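Local coordinates for protein probable N-glycosylase/DNA lyase (Thermotoga maritima, PDB 3N0U) that is a probable helix-hairpin-helix DNA glycosylase and DNA lyase of the 8-oxoguanine DNA glycosylase family, at residues P99-R102 with A103-V107. Residues are numbered along the deposited sequence; the frame is centred on the assembly and turned at random.
Sequences PQKR and AEFIV
Lys101 NZ forms a salt bridge to Glu104 OE1 at 2.8 Å, meeting that oxygen nearly in line with its C-O bond. On the other oxygen, Gln100 NE2 donates an almost straight hydrogen bond to Glu104 OE2 at 3.0 Å. OE2 lies in the plane of the Gln100 amide but receives the N-H on its anti side, tilted out of the carboxylate plane, and the two flat groups stand 78° apart. These two ties should limit rotation of the carboxylate, and the lysine charge would be expected to favour its ionised form. Bends at chi2 (64°) and chi3 bring the Lys101 chain across Phe105 at about a right angle. Its CE comes 3.5 Å from Phe105 CE1. The Lys101 carbonyl oxygen lies over one face of that ring and accepts the Phe105 backbone N-H. In one of its two conformers, Arg102 runs beside Phe105, with guanidinium and ring planes 18° apart and NH1 3.7 Å from CE2, so this contact is provisional. Ala103 and Ile106 take the buried side, where Ala103 touches Leu84 of helix 84-93 and Ile106 packs on Phe51 and Ser55 of helix 47-59. Backbone bonds Ala103 N to Pro99 O and Ile106 N to Arg102 O continue the helical ladder. This is the first part of amphipathic helix 99-109, with i/i+3 and i/i+4 polar pairs on its more exposed side, in an all-helical glycosylase fold.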
ATOM      1  N   PRO A  99       6.902   8.655  15.869  1.00 16.50           N
ATOM      2  CA  PRO A  99       6.942   9.896  15.094  1.00 19.49           C
ATOM      3  C   PRO A  99       8.346  10.336  14.710  1.00 17.69           C
ATOM      4  O   PRO A  99       8.528  10.879  13.623  1.00 17.62           O
ATOM      5  CB  PRO A  99       6.275  10.904  16.024  1.00 20.15           C
ATOM      6  CG  PRO A  99       6.496  10.361  17.399  1.00 19.96           C
ATOM      7  CD  PRO A  99       6.410   8.871  17.237  1.00 18.37           C
ATOM      8  N   GLN A 100       9.326  10.158  15.589  1.00 16.65           N
ATOM      9  CA  GLN A 100      10.678  10.613  15.272  1.00 18.62           C
ATOM     10  C   GLN A 100      11.243   9.823  14.102  1.00 16.36           C
ATOM     11  O   GLN A 100      11.752  10.392  13.136  1.00 16.27           O
ATOM     12  CB  GLN A 100      11.601  10.514  16.486  1.00 18.10           C
ATOM     13  CG  GLN A 100      12.982  11.064  16.236  1.00 23.72           C
ATOM     14  CD  GLN A 100      13.019  12.576  16.055  1.00 24.48           C
ATOM     15  OE1 GLN A 100      12.211  13.330  16.626  1.00 24.71           O
ATOM     16  NE2 GLN A 100      13.985  13.028  15.275  1.00 33.03           N
ATOM     17  N   LYS A 101      11.151   8.508  14.173  1.00 18.29           N
ATOM     18  CA  LYS A 101      11.754   7.699  13.135  1.00 17.11           C
ATOM     19  C   LYS A 101      11.026   7.865  11.799  1.00 17.65           C
ATOM     20  O   LYS A 101      11.658   7.939  10.746  1.00 17.94           O
ATOM     21  CB  LYS A 101      11.800   6.228  13.577  1.00 20.54           C
ATOM     22  CG  LYS A 101      12.801   5.407  12.831  1.00 32.33           C
ATOM     23  CD  LYS A 101      14.239   5.916  13.105  1.00 35.42           C
ATOM     24  CE  LYS A 101      14.941   6.340  11.840  1.00 52.83           C
ATOM     25  NZ  LYS A 101      16.409   6.486  12.081  1.00 49.37           N
ATOM     26  N   ARG A 102       9.702   7.911  11.804  1.00 16.43           N
ATOM     27  CA  ARG A 102       8.973   8.101  10.549  0.54 15.69           C
ATOM     28  C   ARG A 102       9.283   9.463   9.951  1.00 14.59           C
ATOM     29  O   ARG A 102       9.420   9.594   8.734  1.00 16.28           O
ATOM     30  CB  ARG A 102       7.464   7.948  10.742  0.54 18.55           C
ATOM     31  CG  ARG A 102       7.017   6.574  11.234  0.54 19.07           C
ATOM     32  CD  ARG A 102       7.283   5.443  10.242  0.54 18.34           C
ATOM     33  NE  ARG A 102       6.989   4.167  10.896  0.54 15.38           N
ATOM     34  CZ  ARG A 102       7.813   3.534  11.729  0.54 17.05           C
ATOM     35  NH1 ARG A 102       9.025   4.027  12.002  0.54 20.65           N
ATOM     36  NH2 ARG A 102       7.426   2.406  12.297  0.54 24.24           N
ATOM     37  N   ALA A 103       9.394  10.484  10.791  1.00 15.68           N
ATOM     38  CA  ALA A 103       9.758  11.819  10.299  1.00 15.63           C
ATOM     39  C   ALA A 103      11.123  11.763   9.615  1.00 14.29           C
ATOM     40  O   ALA A 103      11.320  12.377   8.567  1.00 16.12           O
ATOM     41  CB  ALA A 103       9.774  12.822  11.425  1.00 18.88           C
ATOM     42  N   GLU A 104      12.059  11.034  10.211  1.00 17.11           N
ATOM     43  CA  GLU A 104      13.403  10.935   9.665  1.00 17.39           C
ATOM     44  C   GLU A 104      13.392  10.256   8.303  1.00 17.18           C
ATOM     45  O   GLU A 104      14.069  10.712   7.366  1.00 17.95           O
ATOM     46  CB  GLU A 104      14.314  10.190  10.642  1.00 17.91           C
ATOM     47  CG  GLU A 104      14.653  11.018  11.881  1.00 24.24           C
ATOM     48  CD  GLU A 104      15.432  10.282  12.949  1.00 36.15           C
ATOM     49  OE1 GLU A 104      15.763   9.100  12.757  1.00 43.20           O
ATOM     50  OE2 GLU A 104      15.725  10.914  13.989  1.00 33.17           O
ATOM     51  N   PHE A 105      12.616   9.183   8.184  1.00 15.93           N
ATOM     52  CA  PHE A 105      12.458   8.504   6.903  1.00 15.92           C
ATOM     53  C   PHE A 105      11.945   9.454   5.831  1.00 14.68           C
ATOM     54  O   PHE A 105      12.482   9.501   4.726  1.00 17.29           O
ATOM     55  CB  PHE A 105      11.471   7.335   6.994  1.00 17.09           C
ATOM     56  CG  PHE A 105      11.929   6.186   7.839  1.00 16.56           C
ATOM     57  CD1 PHE A 105      13.261   5.965   8.112  1.00 21.30           C
ATOM     58  CD2 PHE A 105      10.991   5.316   8.365  1.00 17.60           C
ATOM     59  CE1 PHE A 105      13.650   4.890   8.898  1.00 23.36           C
ATOM     60  CE2 PHE A 105      11.366   4.236   9.125  1.00 20.30           C
ATOM     61  CZ  PHE A 105      12.698   4.023   9.403  1.00 21.65           C
ATOM     62  N   ILE A 106      10.898  10.202   6.161  1.00 15.32           N
ATOM     63  CA  ILE A 106      10.248  11.091   5.192  1.00 14.93           C
ATOM     64  C   ILE A 106      11.236  12.180   4.750  1.00 15.18           C
ATOM     65  O   ILE A 106      11.372  12.480   3.540  1.00 17.45           O
ATOM     66  CB  ILE A 106       8.935  11.667   5.761  1.00 15.32           C
ATOM     67  CG1 ILE A 106       7.910  10.539   5.849  1.00 15.60           C
ATOM     68  CG2 ILE A 106       8.387  12.795   4.894  1.00 16.49           C
ATOM     69  CD1 ILE A 106       6.737  10.837   6.774  1.00 17.67           C
ATOM     70  N   VAL A 107      11.912  12.796   5.708  1.00 16.22           N
ATOM     71  CA  VAL A 107      12.864  13.844   5.375  1.00 17.70           C
ATOM     72  C   VAL A 107      13.949  13.283   4.434  1.00 16.85           C
ATOM     73  O   VAL A 107      14.315  13.914   3.421  1.00 20.78           O
ATOM     74  CB  VAL A 107      13.494  14.461   6.633  1.00 17.79           C
ATOM     75  CG1 VAL A 107      14.622  15.395   6.246  1.00 20.06           C
ATOM     76  CG2 VAL A 107      12.452  15.245   7.414  1.00 21.21           C
TER